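Local coordinates for protein hydrogenase 3 maturation protease (Escherichia coli, PDB 2E85) that cleaves a C-terminal peptide from the precursor of HycE, the large subunit of hydrogenase 3, during maturation of that enzyme, at residues L8-N13 with L24-C29; I78-D83 with F151-V156. The protein carries 1 engineered substitution. All blocks are in the same frame, centred on the assembly; numbering follows the deposited sequence.

Contact 1 and contact 2 lie on opposite sides of the centre of the chain. Their centres are 20 Å apart, and their nearest atoms are about 9 Å apart, so they do not touch. Contact 1 joins a strand inside the sheet to a helix packed on it. Contact 2 joins the end of edge strand 76-78, and the turn after it, to the C-terminal tail. Both come near Asp65, a ligand of a calcium ion here and inferred by similarity to bind nickel. The Cys10 side chain is about 8 Å from that of Asp65, and the Ile79 side chain about 9 Å. The Cys10 side chain is also about 10 Å from a bound calcium ion.

Contact 1: residues L8-N13 with L24-C29; sequences LLCVGN and LLAEKC
The Leu8 side chain overlaps the tip of Leu25, with its CD2 methyl 3.9 Å from Leu25 CD2. The two leucines cross obliquely. Strand 6-11 and helix 21-31 are the first two elements of a beta-alpha-beta crossover, completed by parallel strand 38-43. The helix packs on one face of the central sheet of this alpha/beta fold. The axes of strand 8-11 and helix 24-29 approach to 8.4 Å, with an angle of 134° between their directions.

On the strand, Leu8 and Cys10 point to the helix, while Leu9 between them does not. Leu8 holds CG anti to its backbone N (chi1 168°). Leu25 has the same anti arrangement, so the CD2 methyl of each reaches into the interface. One helical turn on, Cys29 SG comes 4.1 Å from the same Leu8 CD2. That methyl therefore meets both Leu25 and Cys29, four residues apart on the helix.

The interface is apolar and buried. Leu8 also touches Leu62 and Val64 of strand 60-66, and Tyr139 of helix 129-141 lies against Leu25.

Cys10 makes the second half of the contact. Its SG is anti to the carbonyl carbon (chi1 -70°), and this carries the sulfur to the helix where Leu25 gives way to Ala26. Leu25 CB is 4.0 Å from Cys10 SG. At Ala26 the backbones come nearest, with the Cys10 and Ala26 CA atoms 6.3 Å apart. Ala26 CB sits 4.0 Å from Cys10 SG, and that sulfur also lies 3.8 Å from Ala26 N.

Contact 2: residues I78-D83 with F151-V156; sequences IIDPDD and FAQLAV
Ile78 lies across the chain of residues 151-153. Its CB sits 4.0 Å from Ala152 O. From there CG1 runs toward Phe151, lying 4.0 Å from Phe151 CB, and the terminal CD1 continues toward Phe151. The two side chains cross at about a right angle. The other branch, CG2, lies nearest the end of the Gln153 side chain. CG1 is anti to the carbonyl carbon (chi1 -53°) and CG2 anti to the backbone N.

The Ile78 backbone is gripped as well. Ile78 N donates to Ala152 O at 2.9 Å, in the plane of that carbonyl. Leu154 N donates to Ile78 O at 2.8 Å, from above the carbonyl plane, and the bond is fairly straight (165° at the hydrogen). The two N-H...O bonds make a single parallel bridge between Ile78 and Gln153, so the C-terminal tail meets the end of edge strand 76-78 of the mixed sheet. Gln153 CA adds a CH...O contact to the same Ile78 O. On the sheet side, Ile79 is hydrogen-bonded through its backbone to Phe113 of strand 111-116.

Beyond the bridge, Ile79 and Leu154 lie side by side and point the same way. Met69 touches both of them. The Phe151 ring makes a cation-pi contact with Arg141.

Asp80 is the N-cap of helix 81-86. Its CG is anti to the backbone N (chi1 -175°), and Asp80 OD1 takes the Asp82 N-H at 2.8 Å on its anti lone pair. In the first turn of that helix, Asp83 slides past Val156 in the opposite direction, with Asp83 OD1 4.2 Å from Val156 CB.

Contact 1: residues L8-N13 with L24-C29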
ATOM      1  N   LEU B   8       1.464   9.490 -16.102  1.00  6.05           N
ATOM      2  CA  LEU B   8       0.029   9.211 -16.049  1.00  6.75           C
ATOM      3  C   LEU B   8      -0.138   7.753 -15.677  1.00  6.80           C
ATOM      4  O   LEU B   8       0.314   6.859 -16.405  1.00  7.09           O
ATOM      5  CB  LEU B   8      -0.605   9.504 -17.414  1.00  6.55           C
ATOM      6  CG  LEU B   8      -2.046   9.004 -17.656  1.00  6.91           C
ATOM      7  CD1 LEU B   8      -2.999   9.557 -16.609  1.00  8.66           C
ATOM      8  CD2 LEU B   8      -2.529   9.267 -19.087  1.00  9.39           C
ATOM      9  N   LEU B   9      -0.761   7.506 -14.527  1.00  6.11           N
ATOM     10  CA  LEU B   9      -1.004   6.111 -14.074  1.00  6.64           C
ATOM     11  C   LEU B   9      -2.454   5.822 -14.357  1.00  6.99           C
ATOM     12  O   LEU B   9      -3.333   6.503 -13.835  1.00  7.30           O
ATOM     13  CB  LEU B   9      -0.707   5.941 -12.583  1.00  5.08           C
ATOM     14  CG  LEU B   9      -1.119   4.565 -11.996  1.00  6.48           C
ATOM     15  CD1 LEU B   9      -0.293   3.405 -12.626  1.00  8.83           C
ATOM     16  CD2 LEU B   9      -1.025   4.508 -10.495  1.00  7.34           C
ATOM     17  N   CYS B  10      -2.703   4.828 -15.212  1.00  6.99           N
ATOM     18  CA  CYS B  10      -4.084   4.477 -15.566  1.00  8.01           C
ATOM     19  C   CYS B  10      -4.444   3.221 -14.806  1.00  8.13           C
ATOM     20  O   CYS B  10      -3.800   2.197 -15.024  1.00  8.90           O
ATOM     21  CB  CYS B  10      -4.230   4.154 -17.045  1.00  7.42           C
ATOM     22  SG  CYS B  10      -4.048   5.622 -18.110  1.00 11.70           S
ATOM     23  N   VAL B  11      -5.500   3.279 -13.995  1.00  8.35           N
ATOM     24  CA  VAL B  11      -5.921   2.159 -13.161  1.00  8.41           C
ATOM     25  C   VAL B  11      -7.250   1.575 -13.653  1.00  8.22           C
ATOM     26  O   VAL B  11      -8.143   2.328 -14.009  1.00  8.08           O
ATOM     27  CB  VAL B  11      -6.073   2.603 -11.637  1.00  9.62           C
ATOM     28  CG1 VAL B  11      -6.601   1.467 -10.753  1.00 10.28           C
ATOM     29  CG2 VAL B  11      -4.734   3.167 -11.085  1.00 10.42           C
ATOM     30  N   GLY B  12      -7.371   0.246 -13.660  1.00  6.63           N
ATOM     31  CA  GLY B  12      -8.624  -0.381 -14.019  1.00  8.81           C
ATOM     32  C   GLY B  12      -8.473  -1.760 -14.611  1.00 10.49           C
ATOM     33  O   GLY B  12      -7.374  -2.298 -14.720  1.00 10.54           O
ATOM     34  N   ASN B  13      -9.598  -2.332 -15.016  1.00 11.57           N
ATOM     35  CA  ASN B  13      -9.615  -3.708 -15.514  1.00 12.52           C
ATOM     36  C   ASN B  13     -10.555  -3.736 -16.710  1.00 13.45           C
ATOM     37  O   ASN B  13     -11.743  -3.483 -16.542  1.00 13.64           O
ATOM     38  CB  ASN B  13     -10.082  -4.631 -14.391  1.00 12.68           C
ATOM     39  CG  ASN B  13     -10.007  -6.120 -14.748  1.00 14.54           C
ATOM     40  OD1 ASN B  13      -9.899  -6.501 -15.917  1.00 14.77           O
ATOM     41  ND2 ASN B  13     -10.037  -6.960 -13.722  1.00 17.22           N
ATOM     42  N   LEU B  24      -8.587   1.925 -21.141  1.00  7.30           N
ATOM     43  CA  LEU B  24      -8.977   2.575 -22.404  1.00  7.86           C
ATOM     44  C   LEU B  24      -8.151   3.846 -22.654  1.00  6.62           C
ATOM     45  O   LEU B  24      -7.661   4.075 -23.772  1.00  7.89           O
ATOM     46  CB  LEU B  24     -10.500   2.869 -22.483  1.00  8.36           C
ATOM     47  CG  LEU B  24     -10.904   3.532 -23.799  1.00  9.31           C
ATOM     48  CD1 LEU B  24     -10.652   2.606 -25.016  1.00 10.06           C
ATOM     49  CD2 LEU B  24     -12.364   4.002 -23.764  1.00  9.21           C
ATOM     50  N   LEU B  25      -7.998   4.674 -21.629  1.00  6.93           N
ATOM     51  CA  LEU B  25      -7.147   5.849 -21.751  1.00  6.60           C
ATOM     52  C   LEU B  25      -5.720   5.497 -22.175  1.00  6.99           C
ATOM     53  O   LEU B  25      -5.140   6.180 -23.049  1.00  7.53           O
ATOM     54  CB  LEU B  25      -7.120   6.665 -20.451  1.00  6.83           C
ATOM     55  CG  LEU B  25      -6.379   8.005 -20.550  1.00  7.97           C
ATOM     56  CD1 LEU B  25      -6.960   8.830 -21.726  1.00  7.84           C
ATOM     57  CD2 LEU B  25      -6.442   8.790 -19.262  1.00  7.69           C
ATOM     58  N   ALA B  26      -5.159   4.472 -21.544  1.00  7.53           N
ATOM     59  CA  ALA B  26      -3.817   3.990 -21.876  1.00  9.25           C
ATOM     60  C   ALA B  26      -3.757   3.542 -23.344  1.00 10.08           C
ATOM     61  O   ALA B  26      -2.800   3.838 -24.039  1.00 10.46           O
ATOM     62  CB  ALA B  26      -3.418   2.874 -20.921  1.00  9.90           C
ATOM     63  N   GLU B  27      -4.795   2.867 -23.816  1.00 10.25           N
ATOM     64  CA  GLU B  27      -4.858   2.462 -25.225  1.00 12.00           C
ATOM     65  C   GLU B  27      -4.848   3.656 -26.190  1.00 11.16           C
ATOM     66  O   GLU B  27      -4.136   3.638 -27.220  1.00 11.90           O
ATOM     67  CB  GLU B  27      -6.091   1.602 -25.477  1.00 13.16           C
ATOM     68  CG  GLU B  27      -6.147   1.164 -26.931  1.00 18.44           C
ATOM     69  CD  GLU B  27      -7.000  -0.051 -27.174  1.00 25.03           C
ATOM     70  OE1 GLU B  27      -7.275  -0.331 -28.369  1.00 30.33           O
ATOM     71  OE2 GLU B  27      -7.400  -0.716 -26.196  1.00 25.66           O
ATOM     72  N   LYS B  28      -5.640   4.681 -25.861  1.00 10.60           N
ATOM     73  CA  LYS B  28      -5.716   5.888 -26.679  1.00 10.23           C
ATOM     74  C   LYS B  28      -4.369   6.585 -26.747  1.00 10.46           C
ATOM     75  O   LYS B  28      -3.942   7.000 -27.812  1.00 10.87           O
ATOM     76  CB  LYS B  28      -6.765   6.849 -26.128  1.00 10.36           C
ATOM     77  CG  LYS B  28      -8.190   6.368 -26.323  1.00 12.69           C
ATOM     78  CD  LYS B  28      -9.138   7.425 -25.751  1.00 14.87           C
ATOM     79  CE  LYS B  28     -10.582   7.085 -25.979  1.00 22.44           C
ATOM     80  NZ  LYS B  28     -11.019   7.324 -27.360  1.00 22.72           N
ATOM     81  N   CYS B  29      -3.710   6.709 -25.600  1.00  9.56           N
ATOM     82  CA  CYS B  29      -2.405   7.353 -25.541  1.00 10.12           C
ATOM     83  C   CYS B  29      -1.347   6.580 -26.317  1.00 11.09           C
ATOM     84  O   CYS B  29      -0.449   7.184 -26.896  1.00 12.11           O
ATOM     85  CB  CYS B  29      -1.959   7.534 -24.092  1.00 10.88           C
ATOM     86  SG  CYS B  29      -2.984   8.689 -23.158  1.00  9.92           S
TER

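Contact 2: residues I78-D83 with F151-V156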
ATOM      1  N   ILE B  78     -11.952  15.607  -9.838  1.00  7.49           N
ATOM      2  CA  ILE B  78     -10.730  15.459  -9.097  1.00  9.72           C
ATOM      3  C   ILE B  78     -11.083  15.243  -7.636  1.00 10.03           C
ATOM      4  O   ILE B  78     -11.883  16.007  -7.066  1.00 11.37           O
ATOM      5  CB  ILE B  78      -9.877  16.728  -9.162  1.00  9.73           C
ATOM      6  CG1 ILE B  78      -9.635  17.187 -10.628  1.00 11.22           C
ATOM      7  CG2 ILE B  78      -8.622  16.559  -8.295  1.00 12.92           C
ATOM      8  CD1 ILE B  78     -10.712  18.044 -11.094  1.00 14.79           C
ATOM      9  N   ILE B  79     -10.490  14.214  -7.044  1.00  8.90           N
ATOM     10  CA  ILE B  79     -10.742  13.899  -5.637  1.00 10.70           C
ATOM     11  C   ILE B  79      -9.578  14.347  -4.771  1.00 11.00           C
ATOM     12  O   ILE B  79      -8.420  13.910  -4.943  1.00 10.94           O
ATOM     13  CB  ILE B  79     -11.013  12.433  -5.367  1.00 11.71           C
ATOM     14  CG1 ILE B  79     -12.009  11.875  -6.377  1.00 10.65           C
ATOM     15  CG2 ILE B  79     -11.493  12.261  -3.901  1.00 11.51           C
ATOM     16  CD1 ILE B  79     -13.135  12.739  -6.867  1.00 14.79           C
ATOM     17  N   ASP B  80      -9.871  15.268  -3.865  1.00 13.99           N
ATOM     18  CA  ASP B  80      -8.866  15.791  -2.950  1.00 15.89           C
ATOM     19  C   ASP B  80      -8.311  14.665  -2.066  1.00 16.53           C
ATOM     20  O   ASP B  80      -9.077  13.820  -1.577  1.00 14.69           O
ATOM     21  CB  ASP B  80      -9.515  16.881  -2.096  1.00 16.63           C
ATOM     22  CG  ASP B  80      -8.534  17.590  -1.183  1.00 21.73           C
ATOM     23  OD1 ASP B  80      -8.079  16.996  -0.184  1.00 25.38           O
ATOM     24  OD2 ASP B  80      -8.240  18.780  -1.452  1.00 27.17           O
ATOM     25  N   PRO B  81      -6.978  14.635  -1.854  1.00 18.49           N
ATOM     26  CA  PRO B  81      -6.406  13.541  -1.069  1.00 20.40           C
ATOM     27  C   PRO B  81      -6.989  13.387   0.340  1.00 21.48           C
ATOM     28  O   PRO B  81      -7.044  12.264   0.872  1.00 22.43           O
ATOM     29  CB  PRO B  81      -4.914  13.886  -1.043  1.00 20.77           C
ATOM     30  CG  PRO B  81      -4.706  14.635  -2.276  1.00 20.17           C
ATOM     31  CD  PRO B  81      -5.916  15.540  -2.316  1.00 19.00           C
ATOM     32  N   ASP B  82      -7.447  14.491   0.934  1.00 22.70           N
ATOM     33  CA  ASP B  82      -8.143  14.446   2.220  1.00 23.09           C
ATOM     34  C   ASP B  82      -9.460  13.676   2.131  1.00 21.75           C
ATOM     35  O   ASP B  82      -9.846  12.985   3.083  1.00 21.70           O
ATOM     36  CB  ASP B  82      -8.383  15.882   2.740  1.00 24.11           C
ATOM     37  CG  ASP B  82      -9.535  15.977   3.747  1.00 27.40           C
ATOM     38  OD1 ASP B  82     -10.726  16.066   3.338  1.00 31.63           O
ATOM     39  OD2 ASP B  82      -9.246  16.006   4.964  1.00 33.57           O
ATOM     40  N   ASP B  83     -10.152  13.823   0.999  1.00 19.81           N
ATOM     41  CA  ASP B  83     -11.439  13.182   0.752  1.00 17.98           C
ATOM     42  C   ASP B  83     -11.213  11.718   0.409  1.00 16.63           C
ATOM     43  O   ASP B  83     -11.974  10.855   0.841  1.00 16.12           O
ATOM     44  CB  ASP B  83     -12.201  13.904  -0.358  1.00 18.07           C
ATOM     45  CG  ASP B  83     -12.770  15.237   0.115  1.00 20.51           C
ATOM     46  OD1 ASP B  83     -13.161  15.326   1.307  1.00 25.77           O
ATOM     47  OD2 ASP B  83     -12.805  16.194  -0.679  1.00 19.61           O
ATOM     48  N   PHE B 151     -11.095  20.355 -14.611  1.00 13.98           N
ATOM     49  CA  PHE B 151     -12.132  19.527 -14.001  1.00 13.75           C
ATOM     50  C   PHE B 151     -12.513  19.992 -12.595  1.00 13.92           C
ATOM     51  O   PHE B 151     -11.687  20.575 -11.855  1.00 13.92           O
ATOM     52  CB  PHE B 151     -11.710  18.054 -13.988  1.00 13.34           C
ATOM     53  CG  PHE B 151     -11.536  17.477 -15.367  1.00 11.30           C
ATOM     54  CD1 PHE B 151     -12.633  17.261 -16.186  1.00 11.61           C
ATOM     55  CD2 PHE B 151     -10.251  17.230 -15.862  1.00 13.42           C
ATOM     56  CE1 PHE B 151     -12.470  16.727 -17.485  1.00 11.77           C
ATOM     57  CE2 PHE B 151     -10.063  16.700 -17.137  1.00 12.34           C
ATOM     58  CZ  PHE B 151     -11.167  16.458 -17.960  1.00 11.08           C
ATOM     59  N   ALA B 152     -13.765  19.728 -12.224  1.00 13.20           N
ATOM     60  CA  ALA B 152     -14.280  20.105 -10.893  1.00 13.49           C
ATOM     61  C   ALA B 152     -13.815  19.151  -9.807  1.00 13.07           C
ATOM     62  O   ALA B 152     -13.613  17.963 -10.061  1.00 12.99           O
ATOM     63  CB  ALA B 152     -15.779  20.144 -10.885  1.00 12.82           C
ATOM     64  N   GLN B 153     -13.674  19.683  -8.596  1.00 13.97           N
ATOM     65  CA  GLN B 153     -13.414  18.880  -7.410  1.00 15.22           C
ATOM     66  C   GLN B 153     -14.668  18.120  -7.023  1.00 14.80           C
ATOM     67  O   GLN B 153     -15.752  18.710  -7.070  1.00 15.09           O
ATOM     68  CB  GLN B 153     -13.024  19.823  -6.273  1.00 15.92           C
ATOM     69  CG  GLN B 153     -12.508  19.109  -5.047  1.00 22.25           C
ATOM     70  CD  GLN B 153     -11.109  18.597  -5.243  1.00 29.44           C
ATOM     71  OE1 GLN B 153     -10.891  17.390  -5.301  1.00 33.61           O
ATOM     72  NE2 GLN B 153     -10.142  19.514  -5.385  1.00 31.82           N
ATOM     73  N   LEU B 154     -14.541  16.829  -6.671  1.00 14.54           N
ATOM     74  CA  LEU B 154     -15.638  16.063  -6.085  1.00 14.69           C
ATOM     75  C   LEU B 154     -16.055  16.741  -4.798  1.00 15.05           C
ATOM     76  O   LEU B 154     -15.212  17.059  -3.961  1.00 13.46           O
ATOM     77  CB  LEU B 154     -15.232  14.615  -5.730  1.00 14.18           C
ATOM     78  CG  LEU B 154     -16.124  13.359  -5.796  1.00 16.09           C
ATOM     79  CD1 LEU B 154     -15.712  12.297  -4.807  1.00 13.13           C
ATOM     80  CD2 LEU B 154     -17.676  13.486  -5.876  1.00 11.74           C
ATOM     81  N   ALA B 155     -17.357  16.974  -4.664  1.00 17.28           N
ATOM     82  CA  ALA B 155     -17.916  17.471  -3.412  1.00 20.62           C
ATOM     83  C   ALA B 155     -18.275  16.350  -2.463  1.00 23.31           C
ATOM     84  O   ALA B 155     -19.254  15.639  -2.683  1.00 25.34           O
ATOM     85  CB  ALA B 155     -19.134  18.349  -3.700  1.00 20.70           C
ATOM     86  N   VAL B 156     -17.475  16.179  -1.412  1.00 26.15           N
ATOM     87  CA  VAL B 156     -17.779  15.218  -0.339  1.00 28.66           C
ATOM     88  C   VAL B 156     -17.799  15.935   1.008  1.00 30.17           C
ATOM     89  O   VAL B 156     -16.819  16.582   1.403  1.00 30.93           O
ATOM     90  CB  VAL B 156     -16.785  14.021  -0.265  1.00 29.10           C
ATOM     91  CG1 VAL B 156     -17.414  12.848   0.507  1.00 28.57           C
ATOM     92  CG2 VAL B 156     -16.389  13.556  -1.631  1.00 27.56           C
TER